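Local coordinates for protein citrate synthase (Metallosphaera sedula, PDB 6ABX) that probably catalyses the condensation of oxaloacetate with acetyl-CoA to give citrate and free CoA in the tricarboxylic acid cycle, at residues Arg72-Asp77 against Gln137-Pro142; Thr80-Thr85 against Pro124-Leu129; Thr97-Met102 against Ile117-Lys122. All coordinates share one frame; numbering follows the deposited sequence.

Interaction 1 (Arg72-Asp77 against Gln137-Pro142)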
# COMPACT_ATOMS: atom_id res chain seq x y z
N ARG A 72 -23.78 3.11 1.24
CA ARG A 72 -23.46 1.66 1.31
C ARG A 72 -23.46 0.91 -0.03
O ARG A 72 -22.93 -0.23 -0.05
CB ARG A 72 -24.41 0.94 2.25
CG ARG A 72 -24.22 1.28 3.71
CD ARG A 72 -25.33 0.66 4.52
NE ARG A 72 -25.24 0.97 5.91
CZ ARG A 72 -26.25 0.98 6.76
NH1 ARG A 72 -27.43 0.48 6.39
NH2 ARG A 72 -26.05 1.42 8.00
N SER A 73 -24.06 1.47 -1.10
CA SER A 73 -24.21 0.77 -2.39
C SER A 73 -22.88 0.70 -3.11
O SER A 73 -22.10 1.67 -3.01
CB SER A 73 -25.19 1.47 -3.33
OG SER A 73 -26.46 1.39 -2.79
N ILE A 74 -22.68 -0.39 -3.84
CA ILE A 74 -21.49 -0.53 -4.65
C ILE A 74 -21.86 -0.49 -6.14
O ILE A 74 -22.97 -0.89 -6.55
CB ILE A 74 -20.72 -1.81 -4.27
CG1 ILE A 74 -21.60 -3.05 -4.36
CG2 ILE A 74 -20.11 -1.65 -2.89
CD1 ILE A 74 -20.85 -4.37 -4.09
N SER A 75 -20.87 -0.11 -6.93
CA SER A 75 -21.06 0.02 -8.39
C SER A 75 -21.30 -1.34 -9.02
O SER A 75 -20.94 -2.39 -8.49
CB SER A 75 -19.91 0.71 -9.03
OG SER A 75 -18.71 -0.06 -8.97
N GLU A 76 -21.94 -1.29 -10.20
CA GLU A 76 -22.14 -2.52 -10.96
C GLU A 76 -20.80 -3.21 -11.29
O GLU A 76 -20.72 -4.47 -11.23
CB GLU A 76 -22.93 -2.21 -12.24
CG GLU A 76 -24.42 -2.28 -12.00
CD GLU A 76 -24.97 -3.68 -11.85
OE1 GLU A 76 -24.36 -4.63 -12.39
OE2 GLU A 76 -26.04 -3.83 -11.21
N ASP A 77 -19.77 -2.42 -11.64
CA ASP A 77 -18.46 -2.93 -11.98
C ASP A 77 -17.91 -3.73 -10.80
O ASP A 77 -17.32 -4.83 -10.94
CB ASP A 77 -17.51 -1.81 -12.37
CG ASP A 77 -17.62 -1.44 -13.84
OD1 ASP A 77 -18.61 -1.90 -14.50
OD2 ASP A 77 -16.74 -0.70 -14.31
N GLN A 137 -25.94 -17.97 -2.80
CA GLN A 137 -27.04 -17.15 -2.35
C GLN A 137 -26.99 -15.81 -3.08
O GLN A 137 -25.94 -15.38 -3.55
CB GLN A 137 -26.96 -16.89 -0.85
CG GLN A 137 -27.06 -18.15 -0.01
CD GLN A 137 -26.67 -17.88 1.42
OE1 GLN A 137 -25.79 -17.08 1.72
NE2 GLN A 137 -27.38 -18.53 2.31
N GLU A 138 -28.15 -15.21 -3.21
CA GLU A 138 -28.31 -13.97 -3.91
C GLU A 138 -27.82 -12.80 -3.05
O GLU A 138 -27.99 -12.76 -1.79
CB GLU A 138 -29.78 -13.74 -4.27
CG GLU A 138 -29.98 -12.65 -5.29
CD GLU A 138 -31.42 -12.50 -5.74
OE1 GLU A 138 -32.32 -13.07 -5.09
OE2 GLU A 138 -31.61 -11.76 -6.71
N PHE A 139 -27.24 -11.84 -3.75
CA PHE A 139 -26.86 -10.56 -3.17
C PHE A 139 -28.06 -10.01 -2.39
O PHE A 139 -29.20 -9.92 -2.92
CB PHE A 139 -26.39 -9.70 -4.33
CG PHE A 139 -25.86 -8.32 -4.02
CD1 PHE A 139 -25.38 -7.99 -2.76
CD2 PHE A 139 -25.68 -7.44 -5.09
CE1 PHE A 139 -24.86 -6.72 -2.55
CE2 PHE A 139 -25.11 -6.19 -4.88
CZ PHE A 139 -24.73 -5.83 -3.59
N VAL A 140 -27.83 -9.64 -1.13
CA VAL A 140 -28.75 -8.91 -0.33
C VAL A 140 -28.29 -7.45 -0.29
O VAL A 140 -27.27 -7.14 0.29
CB VAL A 140 -28.90 -9.47 1.09
CG1 VAL A 140 -29.82 -8.63 1.96
CG2 VAL A 140 -29.32 -10.94 1.07
N GLU A 141 -29.06 -6.57 -0.91
CA GLU A 141 -28.60 -5.18 -1.01
C GLU A 141 -28.70 -4.55 0.36
O GLU A 141 -29.58 -4.86 1.17
CB GLU A 141 -29.40 -4.40 -2.05
CG GLU A 141 -29.01 -4.76 -3.47
CD GLU A 141 -29.78 -4.01 -4.55
OE1 GLU A 141 -29.87 -2.76 -4.46
OE2 GLU A 141 -30.30 -4.66 -5.46
N PRO A 142 -27.85 -3.54 0.64
CA PRO A 142 -27.94 -2.85 1.91
C PRO A 142 -29.29 -2.18 2.12
O PRO A 142 -29.90 -1.68 1.16
CB PRO A 142 -26.86 -1.76 1.89
CG PRO A 142 -26.23 -1.83 0.53
CD PRO A 142 -26.78 -3.04 -0.21
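Two surface connections of the mainly helical citrate synthase fold come together here: Arg-72 and Ile-74, on the way into helix 76-85, lie against Pro-142 and Phe-139, in the loop between helices 112-134 and 148-157. No hydrogen bond joins the two segments; the contact is van der Waals. Its larger part is the Pro-142 ring beside the aliphatic stem of Arg-72, with Pro-142 CB 3.7 Å from Arg-72 CB. Farther along the stem, Arg-72 CD is still within 3.9 Å of Pro-142 CB. The arginine CG stands anti to its carbonyl carbon (chi1 -70°) and the chain is stretched from CG to NE, which takes it past the proline in the opposite sense and lets NH1 bond to Leu-146 O. Pro-142 CG also sits 3.7 Å from Arg-72 O, a carbonyl hydrogen-bonded to Thr-125 OG1 of helix 112-134.

Between Arg-72 and Ser-75, the N-cap residue of helix 76-85, Ile-74 takes a less common rotamer, CG1 wedged between backbone N and carbonyl carbon (chi1 56°), and its CD1 meets the Phe-139 ring at a slant, 4.2 Å from Phe-139 CZ. The same phenylalanine packs on Leu-129, tying the loop to helix 112-134.

Interaction 2 (Thr80-Thr85 against Pro124-Leu129)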
# COMPACT_ATOMS: atom_id res chain seq x y z
N THR A 80 -20.13 -6.91 -10.00
CA THR A 80 -19.86 -7.97 -10.98
C THR A 80 -18.49 -8.63 -10.71
O THR A 80 -18.38 -9.85 -10.76
CB THR A 80 -19.99 -7.51 -12.44
OG1 THR A 80 -21.38 -7.19 -12.57
CG2 THR A 80 -19.58 -8.58 -13.42
N PHE A 81 -17.47 -7.81 -10.43
CA PHE A 81 -16.16 -8.31 -10.10
C PHE A 81 -16.18 -9.27 -8.91
O PHE A 81 -15.55 -10.37 -8.90
CB PHE A 81 -15.17 -7.17 -9.88
CG PHE A 81 -13.77 -7.70 -9.64
CD1 PHE A 81 -12.94 -8.03 -10.69
CD2 PHE A 81 -13.30 -7.91 -8.34
CE1 PHE A 81 -11.66 -8.53 -10.47
CE2 PHE A 81 -12.02 -8.43 -8.12
CZ PHE A 81 -11.21 -8.75 -9.18
N VAL A 82 -16.90 -8.87 -7.85
CA VAL A 82 -16.98 -9.74 -6.69
C VAL A 82 -17.66 -11.07 -7.04
O VAL A 82 -17.25 -12.11 -6.60
CB VAL A 82 -17.71 -9.04 -5.53
CG1 VAL A 82 -17.93 -9.99 -4.38
CG2 VAL A 82 -16.94 -7.81 -5.10
N LYS A 83 -18.77 -11.04 -7.76
CA LYS A 83 -19.44 -12.28 -8.13
C LYS A 83 -18.52 -13.22 -8.91
O LYS A 83 -18.59 -14.47 -8.77
CB LYS A 83 -20.71 -11.93 -8.92
CG LYS A 83 -21.81 -11.33 -8.07
CD LYS A 83 -23.02 -10.91 -8.94
CE LYS A 83 -23.67 -9.62 -8.49
NZ LYS A 83 -24.87 -9.30 -9.32
N ARG A 84 -17.72 -12.64 -9.80
CA ARG A 84 -16.85 -13.34 -10.68
C ARG A 84 -15.78 -14.06 -9.86
O ARG A 84 -15.34 -15.19 -10.20
CB ARG A 84 -16.19 -12.39 -11.68
CG ARG A 84 -15.15 -13.07 -12.54
CD ARG A 84 -14.81 -12.36 -13.83
NE ARG A 84 -14.24 -11.05 -13.65
CZ ARG A 84 -12.94 -10.77 -13.68
NH1 ARG A 84 -12.03 -11.73 -13.59
NH2 ARG A 84 -12.58 -9.50 -13.77
N THR A 85 -15.33 -13.42 -8.76
CA THR A 85 -14.07 -13.85 -8.09
C THR A 85 -14.28 -14.42 -6.69
O THR A 85 -13.31 -14.98 -6.12
CB THR A 85 -13.07 -12.69 -8.01
OG1 THR A 85 -13.64 -11.61 -7.25
CG2 THR A 85 -12.67 -12.19 -9.38
N PRO A 124 -18.50 -3.53 4.06
CA PRO A 124 -19.40 -4.62 4.44
C PRO A 124 -20.25 -5.13 3.29
O PRO A 124 -20.56 -6.34 3.24
CB PRO A 124 -20.29 -4.08 5.58
CG PRO A 124 -19.40 -2.94 6.14
CD PRO A 124 -18.65 -2.37 4.96
N THR A 125 -20.63 -4.25 2.37
CA THR A 125 -21.42 -4.68 1.23
C THR A 125 -20.63 -5.67 0.38
O THR A 125 -21.12 -6.68 -0.06
CB THR A 125 -21.87 -3.48 0.41
OG1 THR A 125 -22.43 -2.53 1.33
CG2 THR A 125 -22.84 -3.85 -0.70
N ILE A 126 -19.35 -5.36 0.18
CA ILE A 126 -18.43 -6.22 -0.61
C ILE A 126 -18.24 -7.55 0.11
O ILE A 126 -18.33 -8.64 -0.49
CB ILE A 126 -17.09 -5.49 -0.84
CG1 ILE A 126 -17.28 -4.28 -1.76
CG2 ILE A 126 -16.02 -6.43 -1.35
CD1 ILE A 126 -16.15 -3.29 -1.76
N ILE A 127 -17.96 -7.49 1.42
CA ILE A 127 -17.70 -8.70 2.17
C ILE A 127 -18.92 -9.63 2.10
O ILE A 127 -18.79 -10.85 1.92
CB ILE A 127 -17.35 -8.38 3.63
CG1 ILE A 127 -16.00 -7.65 3.68
CG2 ILE A 127 -17.32 -9.65 4.47
CD1 ILE A 127 -15.66 -7.15 5.06
N SER A 128 -20.09 -9.04 2.32
CA SER A 128 -21.36 -9.77 2.34
C SER A 128 -21.62 -10.46 0.97
O SER A 128 -22.02 -11.64 0.94
CB SER A 128 -22.48 -8.86 2.79
OG SER A 128 -22.27 -8.40 4.11
N LEU A 129 -21.37 -9.74 -0.13
CA LEU A 129 -21.52 -10.32 -1.47
C LEU A 129 -20.52 -11.44 -1.72
O LEU A 129 -20.90 -12.49 -2.25
CB LEU A 129 -21.40 -9.21 -2.50
CG LEU A 129 -21.55 -9.65 -3.95
CD1 LEU A 129 -22.86 -10.39 -4.18
CD2 LEU A 129 -21.46 -8.39 -4.81
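Val-82 of helix 76-85 faces Ile-126 and Leu-129 of helix 112-134, and apolar contact is all that joins the two segments. The axes of segments 80-85 and 124-129 approach to 9.9 Å and cross at -31°, running in broadly the same direction. Val-82 spends its two methyls on different partners. CG1, anti to the backbone N (chi1 174°), presses on the branch point of the leucine, 3.7 Å from Leu-129 CG, while Val-82 CG2 reaches Ile-126 CG2 at 4.1 Å, the two side chains crossing at about a right angle. Leu-129 divides its own branches in the same way: CD2 lies 3.9 Å from Val-82 CB, and Leu-129 CD1 touches the aliphatic stem of Lys-83 at CG, 4.1 Å away. The lysine thus contributes its hydrocarbon part at the exposed margin of an otherwise buried contact.

Two side-chain hydrogen bonds stay within their own helices and satisfy the buried hydroxyls of Thr-85 and Ser-128. Thr-85 OG1 donates to Phe-81 O at 2.8 Å, and its CG2 lies over one face of the Phe-81 ring, offset toward the rim. On the partner helix, Ser-128 OG donates a hydrogen bond to Pro-124 O, also at 2.8 Å; Ser-128 N bonds to the same oxygen from the opposite face of the carbonyl plane. This double grip comes just where the helix is kinked, the N atoms of Pro-124 and Thr-125 making no bond to the preceding turn.

Helix 91-105 borders both partners, meeting Phe-81 through Thr-97 and Ile-126 through Thr-98. Helix 148-157 packs on Ser-128, helix 324-343 on Ile-127, and Leu-104 of the second subunit on Phe-81 and Thr-85.

Interaction 3 (Thr97-Met102 against Ile117-Lys122)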
# COMPACT_ATOMS: atom_id res chain seq x y z
N THR A 97 -8.55 -5.23 -4.48
CA THR A 97 -8.90 -4.87 -5.85
C THR A 97 -10.14 -3.97 -5.91
O THR A 97 -10.16 -2.93 -6.63
CB THR A 97 -9.09 -6.09 -6.74
OG1 THR A 97 -7.96 -6.95 -6.59
CG2 THR A 97 -9.31 -5.64 -8.17
N THR A 98 -11.17 -4.26 -5.09
CA THR A 98 -12.40 -3.47 -5.13
C THR A 98 -12.24 -2.08 -4.51
O THR A 98 -12.82 -1.15 -5.01
CB THR A 98 -13.61 -4.24 -4.55
OG1 THR A 98 -13.29 -4.62 -3.22
CG2 THR A 98 -13.92 -5.49 -5.34
N VAL A 99 -11.46 -1.91 -3.42
CA VAL A 99 -11.16 -0.59 -2.92
C VAL A 99 -10.33 0.20 -3.93
O VAL A 99 -10.53 1.40 -4.08
CB VAL A 99 -10.53 -0.65 -1.51
CG1 VAL A 99 -10.14 0.74 -0.99
CG2 VAL A 99 -11.47 -1.35 -0.53
N SER A 100 -9.44 -0.48 -4.66
CA SER A 100 -8.69 0.16 -5.75
C SER A 100 -9.66 0.67 -6.82
O SER A 100 -9.54 1.81 -7.29
CB SER A 100 -7.65 -0.77 -6.30
OG SER A 100 -6.84 -0.11 -7.29
N MET A 101 -10.64 -0.15 -7.18
CA MET A 101 -11.67 0.24 -8.15
C MET A 101 -12.52 1.39 -7.63
O MET A 101 -12.83 2.31 -8.37
CB MET A 101 -12.58 -0.93 -8.54
CG MET A 101 -11.87 -1.99 -9.25
SD MET A 101 -12.86 -3.54 -9.40
CE MET A 101 -14.18 -3.02 -10.49
N MET A 102 -12.88 1.36 -6.36
CA MET A 102 -13.64 2.42 -5.75
C MET A 102 -12.93 3.77 -5.91
O MET A 102 -13.57 4.80 -6.24
CB MET A 102 -13.81 2.07 -4.26
CG MET A 102 -15.10 2.36 -3.67
SD MET A 102 -14.87 1.92 -1.89
CE MET A 102 -15.33 0.20 -1.92
N ILE A 117 -15.69 7.73 4.81
CA ILE A 117 -17.10 7.33 5.09
C ILE A 117 -17.61 6.40 3.99
O ILE A 117 -18.17 5.33 4.32
CB ILE A 117 -18.01 8.57 5.26
CG1 ILE A 117 -17.71 9.28 6.58
CG2 ILE A 117 -19.48 8.18 5.13
CD1 ILE A 117 -18.31 10.68 6.63
N LYS A 118 -17.31 6.71 2.71
CA LYS A 118 -17.71 5.84 1.64
C LYS A 118 -17.10 4.44 1.79
O LYS A 118 -17.78 3.41 1.63
CB LYS A 118 -17.38 6.46 0.29
CG LYS A 118 -18.33 7.58 -0.10
CD LYS A 118 -17.95 8.23 -1.40
CE LYS A 118 -19.09 9.11 -1.87
NZ LYS A 118 -18.71 9.86 -3.08
N MET A 119 -15.80 4.38 2.03
CA MET A 119 -15.13 3.08 2.16
C MET A 119 -15.72 2.29 3.35
O MET A 119 -15.97 1.07 3.28
CB MET A 119 -13.62 3.25 2.33
CG MET A 119 -12.92 3.65 1.05
SD MET A 119 -11.14 3.80 1.28
CE MET A 119 -10.96 5.56 1.55
N THR A 120 -15.95 2.97 4.47
CA THR A 120 -16.43 2.35 5.67
C THR A 120 -17.86 1.80 5.45
O THR A 120 -18.18 0.70 5.86
CB THR A 120 -16.41 3.33 6.85
OG1 THR A 120 -15.06 3.80 7.05
CG2 THR A 120 -16.95 2.73 8.12
N ALA A 121 -18.68 2.54 4.72
CA ALA A 121 -20.02 2.11 4.38
C ALA A 121 -20.01 0.92 3.42
O ALA A 121 -20.87 0.02 3.53
CB ALA A 121 -20.84 3.25 3.78
N LYS A 122 -19.12 0.92 2.45
CA LYS A 122 -19.22 -0.02 1.35
C LYS A 122 -18.47 -1.32 1.60
O LYS A 122 -18.89 -2.33 1.04
CB LYS A 122 -18.66 0.56 0.07
CG LYS A 122 -19.43 1.77 -0.46
CD LYS A 122 -18.74 2.50 -1.57
CE LYS A 122 -19.64 3.60 -2.13
NZ LYS A 122 -19.10 4.23 -3.34
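Segments 97-102 and 117-122, of helices 91-105 and 112-134, run roughly antiparallel, their axes 141° apart in direction and 11.4 Å apart at closest approach, with Val-99 and Met-119 the nearest pair of CA atoms. Two methionines and a lysine, with Val-99, fill that spacing. Met-102 reaches across with its thioether: SD lies 3.9 Å from Met-119 CG, and the chain then bends (chi3 -89°) to set the terminal methyl CE 3.9 Å from Lys-122 CB. Met-102 SD also touches Lys-122 CD, so the extended lysine stem passes at a slant by both the sulfur and the methyl. Met-119 answers with its own sulfur, SD meeting Val-99 CG1 at 3.9 Å with the side chains at about a right angle. Putting an alanine at Met-102 would probably open a gap between the helices and leave the Lys-122 stem and Met-119 CG without the thioether they rest on.

Helix 198-209 packs on Val-99 and Met-119. In the same helix as Met-102, Thr-97 and Ser-100 hydrogen-bond to Ser-100 and Thr-97 of the second subunit. With no hydrogen bond across, the contact probably owes its cohesion to close fit and the burial of apolar surface.

In the fold
All three contacts cluster round helix 112-134, which supplies one side of interactions 2 and 3, while helix 76-85 and the connection before it serve interactions 1 and 2. Along the chain they are nested: interaction 3 lies inside the loop closed by interaction 2, which lies inside that of interaction 1. About 7 Å separates the centres of interactions 1 and 2, about 12 Å those of interactions 2 and 3, and about 13 Å those of interactions 1 and 3. Val-82 CG2, 3.8 Å from Thr-98 CG2, joins the last two. The cluster runs from a surface loop inward, and all three contacts reach the second subunit, interaction 1 through Asp-77's salt bridge to Arg-84 of that subunit.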